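Local coordinates for protein lantibiotic dehydratase (Microbispora corallina, PDB 5EHK) that dehydrates the peptide precursor of the lantibiotic NAI-107, probably by glutamylating serine and threonine side chains from glutamyl-tRNA and then eliminating glutamate, at residues D292-H297 against L582-S587; A172-L177 against L285-D290; I847-D852 against L883-A888; P840-A845 against V891-Q896. All coordinates share one frame; numbering follows the deposited sequence.

Interaction 1. Residues D292-H297 against L582-S587; sequences DDPLQH and LAHTPS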
loop_
_atom_site.group_PDB
_atom_site.type_symbol
_atom_site.label_atom_id
_atom_site.label_comp_id
_atom_site.label_asym_id
_atom_site.label_seq_id
_atom_site.Cartn_x
_atom_site.Cartn_y
_atom_site.Cartn_z
ATOM N N ASP A 292 -18.452 -33.042 24.769
ATOM C CA ASP A 292 -18.218 -34.291 25.497
ATOM C C ASP A 292 -16.732 -34.596 25.628
ATOM O O ASP A 292 -15.910 -33.994 24.951
ATOM C CB ASP A 292 -18.938 -35.463 24.807
ATOM C CG ASP A 292 -18.951 -36.757 25.657
ATOM O OD1 ASP A 292 -18.832 -36.664 26.913
ATOM O OD2 ASP A 292 -19.117 -37.861 25.061
ATOM N N ASP A 293 -16.408 -35.543 26.504
ATOM C CA ASP A 293 -15.076 -36.112 26.583
ATOM C C ASP A 293 -14.852 -36.851 25.268
ATOM O O ASP A 293 -15.695 -37.658 24.852
ATOM C CB ASP A 293 -15.011 -37.068 27.788
ATOM C CG ASP A 293 -13.707 -37.870 27.871
ATOM O OD1 ASP A 293 -12.630 -37.390 27.445
ATOM O OD2 ASP A 293 -13.770 -38.999 28.402
ATOM N N PRO A 294 -13.747 -36.526 24.578
ATOM C CA PRO A 294 -13.356 -37.184 23.329
ATOM C C PRO A 294 -13.139 -38.683 23.512
ATOM O O PRO A 294 -13.640 -39.451 22.683
ATOM C CB PRO A 294 -12.050 -36.474 22.934
ATOM C CG PRO A 294 -11.559 -35.830 24.198
ATOM C CD PRO A 294 -12.823 -35.433 24.921
ATOM N N LEU A 295 -12.412 -39.095 24.555
ATOM C CA LEU A 295 -12.126 -40.521 24.758
ATOM C C LEU A 295 -13.414 -41.333 24.884
ATOM O O LEU A 295 -13.581 -42.375 24.232
ATOM C CB LEU A 295 -11.231 -40.733 25.974
ATOM C CG LEU A 295 -10.741 -42.159 26.239
ATOM C CD1 LEU A 295 -9.978 -42.719 25.049
ATOM C CD2 LEU A 295 -9.831 -42.161 27.444
ATOM N N GLN A 296 -14.334 -40.821 25.698
ATOM C CA GLN A 296 -15.612 -41.468 25.920
ATOM C C GLN A 296 -16.409 -41.548 24.624
ATOM O O GLN A 296 -17.111 -42.534 24.373
ATOM C CB GLN A 296 -16.401 -40.742 27.006
ATOM C CG GLN A 296 -17.633 -41.500 27.472
ATOM C CD GLN A 296 -17.284 -42.872 28.064
ATOM O OE1 GLN A 296 -16.473 -42.984 29.001
ATOM N NE2 GLN A 296 -17.910 -43.918 27.527
ATOM N N HIS A 297 -16.289 -40.512 23.796
ATOM C CA HIS A 297 -16.940 -40.515 22.490
ATOM C C HIS A 297 -16.498 -41.692 21.635
ATOM O O HIS A 297 -17.348 -42.355 21.041
ATOM C CB HIS A 297 -16.721 -39.218 21.696
ATOM C CG HIS A 297 -17.157 -39.337 20.273
ATOM N ND1 HIS A 297 -18.483 -39.341 19.905
ATOM C CD2 HIS A 297 -16.449 -39.548 19.140
ATOM C CE1 HIS A 297 -18.573 -39.515 18.599
ATOM N NE2 HIS A 297 -17.354 -39.645 18.110
ATOM N N LEU A 582 -8.480 -27.516 23.053
ATOM C CA LEU A 582 -9.249 -26.403 23.608
ATOM C C LEU A 582 -10.578 -26.185 22.899
ATOM O O LEU A 582 -11.174 -25.119 22.988
ATOM C CB LEU A 582 -8.423 -25.116 23.581
ATOM C CG LEU A 582 -7.018 -25.187 24.184
ATOM C CD1 LEU A 582 -6.321 -23.853 24.059
ATOM C CD2 LEU A 582 -7.085 -25.619 25.647
ATOM N N ALA A 583 -11.028 -27.202 22.180
ATOM C CA ALA A 583 -12.174 -27.047 21.305
ATOM C C ALA A 583 -13.325 -27.930 21.748
ATOM O O ALA A 583 -14.307 -28.080 21.018
ATOM C CB ALA A 583 -11.799 -27.313 19.848
ATOM N N HIS A 584 -13.191 -28.539 22.925
ATOM C CA HIS A 584 -14.278 -29.340 23.504
ATOM C C HIS A 584 -15.362 -28.455 24.111
ATOM O O HIS A 584 -15.503 -28.382 25.323
ATOM C CB HIS A 584 -13.711 -30.279 24.555
ATOM C CG HIS A 584 -12.692 -31.219 24.007
ATOM N ND1 HIS A 584 -12.990 -32.132 23.021
ATOM C CD2 HIS A 584 -11.367 -31.349 24.258
ATOM C CE1 HIS A 584 -11.897 -32.807 22.708
ATOM N NE2 HIS A 584 -10.897 -32.349 23.442
ATOM N N THR A 585 -16.151 -27.813 23.254
ATOM C CA THR A 585 -17.004 -26.723 23.669
ATOM C C THR A 585 -18.388 -26.891 23.095
ATOM O O THR A 585 -18.537 -27.085 21.912
ATOM C CB THR A 585 -16.420 -25.436 23.154
ATOM O OG1 THR A 585 -16.427 -25.469 21.726
ATOM C CG2 THR A 585 -14.983 -25.294 23.632
ATOM N N PRO A 586 -19.414 -26.820 23.943
ATOM C CA PRO A 586 -20.761 -27.179 23.504
ATOM C C PRO A 586 -21.440 -26.112 22.658
ATOM O O PRO A 586 -21.139 -24.922 22.759
ATOM C CB PRO A 586 -21.517 -27.364 24.824
ATOM C CG PRO A 586 -20.818 -26.468 25.788
ATOM C CD PRO A 586 -19.375 -26.406 25.358
ATOM N N SER A 587 -22.401 -26.546 21.866
ATOM C CA SER A 587 -23.170 -25.649 21.049
ATOM C C SER A 587 -24.575 -25.554 21.630
ATOM O O SER A 587 -25.197 -26.586 21.928
ATOM C CB SER A 587 -23.214 -26.192 19.625
ATOM O OG SER A 587 -24.298 -25.673 18.901
HETATM O O HOH W 1 -15.650 -32.033 22.906
#
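His584 ND1 is tied to the carbonyl oxygen of Asp292 through one bridging water. The water lies 2.7 Å from His584 ND1, at the edge of the imidazole and in its plane, and donates to Asp292 O over 2.8 Å. With 4.0 Å between His584 ND1 and Asp292 O, these two atoms are too far apart for a direct bond, and the water closes the gap. While this bridge holds the ring at its edge, Pro294 lies over one face: its CD is 3.8 Å from the ring centroid of His584, displaced toward the rim, a CH-pi contact. Pro294 CG comes down on the CE1 side, 3.4 Å from His584 CE1, and the two side chains cross at about a right angle. The contact joins the start of helix 294-306 to the loop between helix 577-580 and strand 591-595. Asp293 is the N-cap of that helix, its two carboxylate oxygens taking weak bonds from the amides of Leu295 and Gln296, and Pro294 fills the first helical position. His584 is the centre of an inverse gamma turn, closed by a weak bond of 2.9 Å from Thr585 N to Ala583 O. From this turn CG projects beside the backbone N (chi1 -60°), which carries the ring across to Pro294 and the water. Met174 of helix 174-185 packs against both Pro294 and His584.

Interaction 2. Residues A172-L177 against L285-D290; sequences ADMEWL and LRPPLD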
loop_
_atom_site.group_PDB
_atom_site.type_symbol
_atom_site.label_atom_id
_atom_site.label_comp_id
_atom_site.label_asym_id
_atom_site.label_seq_id
_atom_site.Cartn_x
_atom_site.Cartn_y
_atom_site.Cartn_z
ATOM N N ALA A 172 -7.844 -37.307 27.307
ATOM C CA ALA A 172 -6.889 -37.708 26.299
ATOM C C ALA A 172 -6.564 -36.516 25.425
ATOM O O ALA A 172 -7.452 -35.767 25.062
ATOM C CB ALA A 172 -7.476 -38.832 25.466
ATOM N N ASP A 173 -5.284 -36.324 25.123
ATOM C CA ASP A 173 -4.846 -35.305 24.171
ATOM C C ASP A 173 -5.339 -35.690 22.784
ATOM O O ASP A 173 -5.205 -36.850 22.387
ATOM C CB ASP A 173 -3.323 -35.187 24.205
ATOM C CG ASP A 173 -2.746 -34.478 22.995
ATOM O OD1 ASP A 173 -2.802 -33.228 22.933
ATOM O OD2 ASP A 173 -2.165 -35.169 22.132
ATOM N N MET A 174 -5.922 -34.734 22.056
ATOM C CA MET A 174 -6.550 -35.034 20.762
ATOM C C MET A 174 -5.586 -35.637 19.749
ATOM O O MET A 174 -5.942 -36.561 19.022
ATOM C CB MET A 174 -7.230 -33.805 20.170
ATOM C CG MET A 174 -8.580 -33.518 20.766
ATOM S SD MET A 174 -9.727 -34.857 20.373
ATOM C CE MET A 174 -9.646 -34.842 18.593
ATOM N N GLU A 175 -4.376 -35.100 19.702
ATOM C CA GLU A 175 -3.363 -35.619 18.813
ATOM C C GLU A 175 -3.102 -37.077 19.165
ATOM O O GLU A 175 -3.030 -37.935 18.287
ATOM C CB GLU A 175 -2.092 -34.781 18.925
ATOM C CG GLU A 175 -1.191 -34.895 17.725
ATOM C CD GLU A 175 -0.264 -33.706 17.577
ATOM O OE1 GLU A 175 -0.644 -32.614 18.042
ATOM O OE2 GLU A 175 0.822 -33.850 16.969
ATOM N N TRP A 176 -3.000 -37.357 20.462
ATOM C CA TRP A 176 -2.805 -38.720 20.953
ATOM C C TRP A 176 -3.988 -39.622 20.581
ATOM O O TRP A 176 -3.807 -40.679 19.982
ATOM C CB TRP A 176 -2.534 -38.723 22.473
ATOM C CG TRP A 176 -2.347 -40.101 23.069
ATOM C CD1 TRP A 176 -1.201 -40.849 23.070
ATOM C CD2 TRP A 176 -3.341 -40.896 23.728
ATOM N NE1 TRP A 176 -1.422 -42.052 23.695
ATOM C CE2 TRP A 176 -2.728 -42.106 24.102
ATOM C CE3 TRP A 176 -4.686 -40.698 24.041
ATOM C CZ2 TRP A 176 -3.416 -43.113 24.773
ATOM C CZ3 TRP A 176 -5.366 -41.698 24.701
ATOM C CH2 TRP A 176 -4.731 -42.889 25.066
ATOM N N LEU A 177 -5.194 -39.205 20.942
ATOM C CA LEU A 177 -6.382 -40.001 20.663
ATOM C C LEU A 177 -6.577 -40.274 19.176
ATOM O O LEU A 177 -7.012 -41.358 18.791
ATOM C CB LEU A 177 -7.634 -39.336 21.231
ATOM C CG LEU A 177 -8.913 -40.124 20.956
ATOM C CD1 LEU A 177 -8.825 -41.493 21.611
ATOM C CD2 LEU A 177 -10.142 -39.352 21.446
ATOM N N LEU A 285 -16.070 -42.294 14.330
ATOM C CA LEU A 285 -15.035 -42.559 15.316
ATOM C C LEU A 285 -14.327 -41.303 15.825
ATOM O O LEU A 285 -14.028 -41.193 17.012
ATOM C CB LEU A 285 -14.019 -43.571 14.779
ATOM C CG LEU A 285 -14.578 -44.984 14.635
ATOM C CD1 LEU A 285 -13.535 -45.902 14.034
ATOM C CD2 LEU A 285 -15.027 -45.484 15.990
ATOM N N ARG A 286 -14.059 -40.363 14.928
ATOM C CA ARG A 286 -13.405 -39.107 15.287
ATOM C C ARG A 286 -14.321 -38.236 16.144
ATOM O O ARG A 286 -15.536 -38.146 15.904
ATOM C CB ARG A 286 -12.936 -38.398 14.014
ATOM C CG ARG A 286 -11.791 -39.130 13.328
ATOM C CD ARG A 286 -11.368 -38.453 12.056
ATOM N NE ARG A 286 -10.107 -38.990 11.555
ATOM C CZ ARG A 286 -9.622 -38.762 10.338
ATOM N NH1 ARG A 286 -10.343 -38.090 9.441
ATOM N NH2 ARG A 286 -8.443 -39.268 9.988
ATOM N N PRO A 287 -13.744 -37.645 17.196
ATOM C CA PRO A 287 -14.486 -36.866 18.189
ATOM C C PRO A 287 -15.083 -35.628 17.543
ATOM O O PRO A 287 -14.337 -34.890 16.902
ATOM C CB PRO A 287 -13.407 -36.470 19.202
ATOM C CG PRO A 287 -12.258 -37.416 18.970
ATOM C CD PRO A 287 -12.303 -37.707 17.499
ATOM N N PRO A 288 -16.406 -35.427 17.672
ATOM C CA PRO A 288 -17.141 -34.307 17.057
ATOM C C PRO A 288 -16.727 -32.926 17.569
ATOM O O PRO A 288 -17.048 -31.927 16.924
ATOM C CB PRO A 288 -18.601 -34.575 17.456
ATOM C CG PRO A 288 -18.510 -35.479 18.653
ATOM C CD PRO A 288 -17.296 -36.315 18.434
ATOM N N LEU A 289 -16.022 -32.878 18.694
ATOM C CA LEU A 289 -15.748 -31.629 19.393
ATOM C C LEU A 289 -17.038 -30.864 19.702
ATOM O O LEU A 289 -17.176 -29.676 19.383
ATOM C CB LEU A 289 -14.763 -30.741 18.626
ATOM C CG LEU A 289 -13.483 -31.407 18.147
ATOM C CD1 LEU A 289 -12.537 -30.365 17.606
ATOM C CD2 LEU A 289 -12.834 -32.197 19.256
ATOM N N ASP A 290 -17.981 -31.542 20.341
ATOM C CA ASP A 290 -19.232 -30.893 20.703
ATOM C C ASP A 290 -19.343 -30.605 22.196
ATOM O O ASP A 290 -20.361 -30.103 22.655
ATOM C CB ASP A 290 -20.417 -31.738 20.262
ATOM C CG ASP A 290 -20.320 -33.166 20.743
ATOM O OD1 ASP A 290 -19.425 -33.498 21.563
ATOM O OD2 ASP A 290 -21.156 -33.967 20.286
#
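The N-terminal turn of helix 174-185 meets the loop that leads from strand 281-283 to helix 294-306, with Met174 and Leu177 closing on Pro287. Being three residues apart, Met174 and Leu177 share a face of the helix and approach the proline ring together. Met174 comes at it end-on: the methionine chain is bent at both chi2 (-65°) and chi3 (-57°), which sets its methyl 3.7 Å from Pro287 CG, with CE to CG the closest approach. The sulfur follows behind, Met174 SD standing 3.9 Å from the same Pro287 CG. Leu177 passes alongside, pointing the opposite way, and its CD2 reaches Pro287 CG at 3.8 Å. Leu289, whose backbone takes the left-handed conformation, adds a looser touch of its CD2 on Met174 CE at 4.2 Å. The helix start itself is capped by Asp173, whose OD2 accepts from Trp176 N over 2.9 Å, the amide sitting above the carboxylate plane. The other oxygen of Asp173 bonds Asn581 ND2, and Asn581 OD1 takes Met174 N, so this helix end is also anchored to the region just after helix 577-580. On the loop side Arg286 forms a salt bridge with Glu185, farther along the same helix. All four residues in contact are buried and purely apolar, and no hydrogen bond crosses between the segments, so the fit rests on shape and van der Waals attraction, and the polar bonds lie at its flanks.

Interaction 3. Residues I847-D852 against L883-A888; sequences IEHGAD and LPEIGA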
loop_
_atom_site.group_PDB
_atom_site.type_symbol
_atom_site.label_atom_id
_atom_site.label_comp_id
_atom_site.label_asym_id
_atom_site.label_seq_id
_atom_site.Cartn_x
_atom_site.Cartn_y
_atom_site.Cartn_z
ATOM N N ILE A 847 -17.262 -4.619 -40.377
ATOM C CA ILE A 847 -18.421 -4.616 -41.241
ATOM C C ILE A 847 -18.189 -5.430 -42.513
ATOM O O ILE A 847 -18.956 -6.348 -42.799
ATOM C CB ILE A 847 -18.915 -3.163 -41.499
ATOM C CG1 ILE A 847 -19.802 -2.726 -40.324
ATOM C CG2 ILE A 847 -19.665 -3.044 -42.831
ATOM C CD1 ILE A 847 -19.729 -1.251 -40.027
ATOM N N GLU A 848 -17.113 -5.153 -43.244
ATOM C CA GLU A 848 -16.855 -5.900 -44.472
ATOM C C GLU A 848 -16.563 -7.388 -44.206
ATOM O O GLU A 848 -16.389 -8.167 -45.158
ATOM C CB GLU A 848 -15.684 -5.323 -45.275
ATOM C CG GLU A 848 -14.306 -5.895 -44.844
ATOM C CD GLU A 848 -13.155 -5.576 -45.811
ATOM O OE1 GLU A 848 -13.372 -4.842 -46.810
ATOM O OE2 GLU A 848 -12.039 -6.101 -45.580
ATOM N N HIS A 849 -16.493 -7.790 -42.942
ATOM C CA HIS A 849 -16.329 -9.211 -42.635
ATOM C C HIS A 849 -17.592 -9.732 -41.963
ATOM O O HIS A 849 -17.614 -10.816 -41.371
ATOM C CB HIS A 849 -15.122 -9.447 -41.744
ATOM C CG HIS A 849 -13.822 -9.345 -42.463
ATOM N ND1 HIS A 849 -13.162 -10.442 -42.959
ATOM C CD2 HIS A 849 -13.049 -8.273 -42.756
ATOM C CE1 HIS A 849 -12.041 -10.051 -43.539
ATOM N NE2 HIS A 849 -11.950 -8.739 -43.432
ATOM N N GLY A 850 -18.630 -8.908 -42.019
ATOM C CA GLY A 850 -19.953 -9.326 -41.616
ATOM C C GLY A 850 -20.263 -9.259 -40.140
ATOM O O GLY A 850 -21.232 -9.880 -39.707
ATOM N N ALA A 851 -19.490 -8.496 -39.368
ATOM C CA ALA A 851 -19.796 -8.360 -37.946
ATOM C C ALA A 851 -21.112 -7.618 -37.863
ATOM O O ALA A 851 -21.326 -6.669 -38.610
ATOM C CB ALA A 851 -18.703 -7.614 -37.217
ATOM N N ASP A 852 -22.015 -8.077 -37.003
ATOM C CA ASP A 852 -23.383 -7.544 -36.996
ATOM C C ASP A 852 -23.578 -6.528 -35.880
ATOM O O ASP A 852 -24.507 -5.713 -35.902
ATOM C CB ASP A 852 -24.430 -8.676 -36.930
ATOM C CG ASP A 852 -24.679 -9.194 -35.507
ATOM O OD1 ASP A 852 -25.823 -9.564 -35.213
ATOM O OD2 ASP A 852 -23.745 -9.271 -34.681
ATOM N N LEU A 883 -10.022 -11.078 -37.796
ATOM C CA LEU A 883 -8.923 -11.003 -36.835
ATOM C C LEU A 883 -7.558 -10.675 -37.434
ATOM O O LEU A 883 -6.853 -9.817 -36.908
ATOM C CB LEU A 883 -8.817 -12.270 -36.003
ATOM C CG LEU A 883 -7.671 -12.165 -35.011
ATOM C CD1 LEU A 883 -7.994 -11.092 -33.985
ATOM C CD2 LEU A 883 -7.532 -13.492 -34.352
ATOM N N PRO A 884 -7.189 -11.328 -38.546
ATOM C CA PRO A 884 -5.860 -10.998 -39.057
ATOM C C PRO A 884 -5.796 -9.640 -39.746
ATOM O O PRO A 884 -4.716 -9.043 -39.779
ATOM C CB PRO A 884 -5.588 -12.120 -40.060
ATOM C CG PRO A 884 -6.494 -13.225 -39.641
ATOM C CD PRO A 884 -7.723 -12.544 -39.182
ATOM N N GLU A 885 -6.908 -9.138 -40.266
ATOM C CA GLU A 885 -6.871 -7.797 -40.836
ATOM C C GLU A 885 -6.652 -6.795 -39.705
ATOM O O GLU A 885 -5.783 -5.930 -39.786
ATOM C CB GLU A 885 -8.141 -7.484 -41.632
ATOM C CG GLU A 885 -8.193 -6.045 -42.123
ATOM C CD GLU A 885 -9.313 -5.764 -43.125
ATOM O OE1 GLU A 885 -10.087 -6.701 -43.458
ATOM O OE2 GLU A 885 -9.428 -4.583 -43.553
ATOM N N ILE A 886 -7.461 -6.948 -38.662
ATOM C CA ILE A 886 -7.370 -6.202 -37.426
ATOM C C ILE A 886 -5.963 -6.246 -36.807
ATOM O O ILE A 886 -5.406 -5.203 -36.416
ATOM C CB ILE A 886 -8.379 -6.769 -36.411
ATOM C CG1 ILE A 886 -9.718 -6.058 -36.554
ATOM C CG2 ILE A 886 -7.942 -6.518 -34.997
ATOM C CD1 ILE A 886 -10.713 -6.418 -35.435
ATOM N N GLY A 887 -5.392 -7.441 -36.712
ATOM C CA GLY A 887 -4.100 -7.591 -36.080
ATOM C C GLY A 887 -2.985 -6.870 -36.812
ATOM O O GLY A 887 -2.105 -6.270 -36.200
ATOM N N ALA A 888 -2.984 -6.958 -38.129
ATOM C CA ALA A 888 -1.959 -6.268 -38.888
ATOM C C ALA A 888 -2.048 -4.753 -38.642
ATOM O O ALA A 888 -1.026 -4.084 -38.492
ATOM C CB ALA A 888 -2.065 -6.596 -40.376
#
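A histidine-carboxylate hydrogen bond, from His849 to Glu885, links the end of helix 839-848 to the middle of helix 875-895. His849 NE2 donates to Glu885 OE1 over 2.8 Å with an N-H...O angle of 145°, somewhat bent. The oxygen lies at the edge of the imidazole, near its plane, and is met almost end-on to its C-O bond, while the carboxylate as a whole is turned about 70° from the ring. Glu885 reaches across in an extended chain, with CG opposite the backbone N (chi1 174°). Glu848 brings a second carboxylate to the same spot, its CG lying between the backbone N and carbonyl carbon and the rest of its chain stretched out. Glu848 OE2 is modelled 2.9 Å from Glu885 OE1; two acceptors so close are not a hydrogen bond, and at this resolution the separation is doubtful. A carboxylate bonded to NE2 would tend to favour a charged imidazole; if the close pair is real, a proton shared between the glutamates is equally possible. The helix carrying Glu848 stops here in a Schellman motif, with Gly850 at positive phi as the C-prime residue and its N 2.7 Å from Ile847 O. Leu883 packs on Trp879 of the second subunit. Glu885 also rests on Ala845, and Ile886 on Leu842, so the two helices touch beneath this surface bond. Beyond the turn Asp852, just before strand 853-861, forms a salt bridge with Arg872 at the end of strand 864-872.

Interaction 4. Residues P840-A845 against V891-Q896; sequences PVLVRA and VEWQRQ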
loop_
_atom_site.group_PDB
_atom_site.type_symbol
_atom_site.label_atom_id
_atom_site.label_comp_id
_atom_site.label_asym_id
_atom_site.label_seq_id
_atom_site.Cartn_x
_atom_site.Cartn_y
_atom_site.Cartn_z
ATOM N N PRO A 840 -12.552 3.917 -36.013
ATOM C CA PRO A 840 -13.301 3.871 -37.273
ATOM C C PRO A 840 -12.722 2.872 -38.251
ATOM O O PRO A 840 -13.500 2.173 -38.910
ATOM C CB PRO A 840 -13.136 5.280 -37.818
ATOM C CG PRO A 840 -13.086 6.108 -36.602
ATOM C CD PRO A 840 -12.298 5.315 -35.607
ATOM N N VAL A 841 -11.397 2.777 -38.330
ATOM C CA VAL A 841 -10.803 1.788 -39.222
ATOM C C VAL A 841 -11.192 0.367 -38.806
ATOM O O VAL A 841 -11.472 -0.476 -39.629
ATOM C CB VAL A 841 -9.291 1.947 -39.315
ATOM C CG1 VAL A 841 -8.685 0.819 -40.112
ATOM C CG2 VAL A 841 -8.961 3.272 -39.946
ATOM N N LEU A 842 -11.234 0.115 -37.515
ATOM C CA LEU A 842 -11.589 -1.205 -37.015
ATOM C C LEU A 842 -13.046 -1.533 -37.316
ATOM O O LEU A 842 -13.389 -2.680 -37.600
ATOM C CB LEU A 842 -11.335 -1.267 -35.502
ATOM C CG LEU A 842 -9.861 -1.235 -35.086
ATOM C CD1 LEU A 842 -9.735 -1.226 -33.581
ATOM C CD2 LEU A 842 -9.164 -2.443 -35.651
ATOM N N VAL A 843 -13.905 -0.518 -37.257
ATOM C CA VAL A 843 -15.325 -0.741 -37.432
ATOM C C VAL A 843 -15.626 -1.036 -38.901
ATOM O O VAL A 843 -16.462 -1.901 -39.226
ATOM C CB VAL A 843 -16.152 0.446 -36.915
ATOM C CG1 VAL A 843 -17.607 0.367 -37.416
ATOM C CG2 VAL A 843 -16.075 0.523 -35.364
ATOM N N ARG A 844 -14.922 -0.341 -39.788
ATOM C CA ARG A 844 -15.056 -0.600 -41.211
ATOM C C ARG A 844 -14.605 -2.003 -41.568
ATOM O O ARG A 844 -15.195 -2.652 -42.434
ATOM C CB ARG A 844 -14.289 0.425 -42.047
ATOM C CG ARG A 844 -14.949 1.781 -42.123
ATOM C CD ARG A 844 -14.308 2.683 -43.175
ATOM N NE ARG A 844 -13.075 3.353 -42.749
ATOM C CZ ARG A 844 -13.039 4.519 -42.095
ATOM N NH1 ARG A 844 -14.167 5.143 -41.762
ATOM N NH2 ARG A 844 -11.875 5.059 -41.767
ATOM N N ALA A 845 -13.552 -2.476 -40.920
ATOM C CA ALA A 845 -13.079 -3.816 -41.200
ATOM C C ALA A 845 -14.086 -4.843 -40.721
ATOM O O ALA A 845 -14.404 -5.787 -41.435
ATOM C CB ALA A 845 -11.722 -4.060 -40.570
ATOM N N VAL A 891 -0.710 -4.007 -35.154
ATOM C CA VAL A 891 0.738 -4.000 -35.087
ATOM C C VAL A 891 1.299 -2.712 -35.722
ATOM O O VAL A 891 2.159 -2.091 -35.137
ATOM C CB VAL A 891 1.345 -5.233 -35.770
ATOM C CG1 VAL A 891 2.833 -5.009 -36.068
ATOM C CG2 VAL A 891 1.103 -6.482 -34.934
ATOM N N GLU A 892 0.785 -2.273 -36.871
ATOM C CA GLU A 892 1.190 -0.981 -37.426
ATOM C C GLU A 892 1.024 0.109 -36.373
ATOM O O GLU A 892 1.954 0.886 -36.118
ATOM C CB GLU A 892 0.372 -0.558 -38.664
ATOM C CG GLU A 892 0.327 -1.483 -39.933
ATOM C CD GLU A 892 -0.814 -1.074 -40.900
ATOM O OE1 GLU A 892 -1.350 0.050 -40.778
ATOM O OE2 GLU A 892 -1.273 -1.913 -41.708
ATOM N N TRP A 893 -0.161 0.168 -35.762
ATOM C CA TRP A 893 -0.458 1.243 -34.818
ATOM C C TRP A 893 0.487 1.237 -33.610
ATOM O O TRP A 893 0.832 2.296 -33.090
ATOM C CB TRP A 893 -1.923 1.203 -34.383
ATOM C CG TRP A 893 -2.845 1.572 -35.497
ATOM C CD1 TRP A 893 -2.512 2.246 -36.626
ATOM C CD2 TRP A 893 -4.233 1.244 -35.623
ATOM N NE1 TRP A 893 -3.596 2.377 -37.448
ATOM C CE2 TRP A 893 -4.672 1.775 -36.862
ATOM C CE3 TRP A 893 -5.146 0.557 -34.820
ATOM C CZ2 TRP A 893 -5.986 1.640 -37.319
ATOM C CZ3 TRP A 893 -6.454 0.433 -35.264
ATOM C CH2 TRP A 893 -6.861 0.971 -36.507
ATOM N N GLN A 894 0.920 0.055 -33.189
ATOM C CA GLN A 894 1.915 -0.055 -32.133
ATOM C C GLN A 894 3.280 0.554 -32.557
ATOM O O GLN A 894 3.844 1.401 -31.843
ATOM C CB GLN A 894 2.063 -1.521 -31.717
ATOM C CG GLN A 894 2.956 -1.768 -30.541
ATOM C CD GLN A 894 2.834 -3.200 -30.006
ATOM O OE1 GLN A 894 1.823 -3.876 -30.206
ATOM N NE2 GLN A 894 3.876 -3.664 -29.323
ATOM N N ARG A 895 3.775 0.187 -33.737
ATOM C CA ARG A 895 5.012 0.767 -34.248
ATOM C C ARG A 895 4.960 2.295 -34.318
ATOM O O ARG A 895 5.955 2.964 -34.029
ATOM C CB ARG A 895 5.357 0.183 -35.619
ATOM C CG ARG A 895 5.598 -1.315 -35.614
ATOM C CD ARG A 895 5.843 -1.797 -37.016
ATOM N NE ARG A 895 6.829 -0.952 -37.684
ATOM C CZ ARG A 895 7.349 -1.201 -38.883
ATOM N NH1 ARG A 895 6.995 -2.287 -39.557
ATOM N NH2 ARG A 895 8.242 -0.371 -39.402
ATOM N N GLN A 896 3.812 2.840 -34.709
ATOM C CA GLN A 896 3.603 4.284 -34.719
ATOM C C GLN A 896 3.351 4.853 -33.311
ATOM O O GLN A 896 3.069 6.045 -33.145
ATOM C CB GLN A 896 2.454 4.628 -35.681
ATOM C CG GLN A 896 2.678 3.994 -37.039
ATOM C CD GLN A 896 1.513 4.077 -38.037
ATOM O OE1 GLN A 896 0.499 4.749 -37.819
ATOM N NE2 GLN A 896 1.667 3.364 -39.151
#
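This is an apolar helix-helix contact between helix 839-848 and the C-terminal end of helix 875-895, made by the indole of Trp893 against Val841 and Leu842. The tryptophan presents the rim of its six-membered ring, not a face, and both aliphatic side chains lie at that edge near the ring plane. Trp893 CG lies opposite its carbonyl carbon (chi1 -69°), which carries the indole toward helix 839-848. Val841 CB is 3.8 Å from Trp893 CH2, and Val841 CG1 lies 4.0 Å from Trp893 CZ2. Leu842 takes the neighbouring corner, its CG 3.8 Å from Trp893 CZ3, running past the indole in the opposite direction. With the nearest CA atoms, those of Val841 and Trp893, 11.3 Å apart, Trp893 spans most of the distance between the helices. Phe834 meets the indole nearly perpendicularly. Gln894 OE1 is hydrogen-bonded to NE2 of Gln906 of the second subunit. Helices 828-837 and 839-848 follow strand 819-824, and helix 875-895 lies between strands 864-872 and 902-905; with the sheet order 853-861, 864-872, 819-824, 902-905 this is the beta-alpha-beta-beta-alpha-beta topology of a ferredoxin-like fold.

How the interactions relate
The four contacts form two pairs, with 66 to 70 Å between centres from one pair to the other. Interactions 2 and 1, 8 Å apart between centres, follow one another along the N-terminal part of the chain. They touch directly, His297 packing on Pro287 and Pro288, and together draw helices 174-185 and 294-306 and the loop around His584 into one buried cluster. Interactions 3 and 4, 11 Å apart between centres, belong to the C-terminal part and share helices 839-848 and 875-895, the segments of interaction 4 flanking those of interaction 3 in sequence. Both reach the second subunit. Each pair thus ties together a separate region, the N-terminal one probably serving glutamylation and the C-terminal one glutamate elimination, as in related dehydratases.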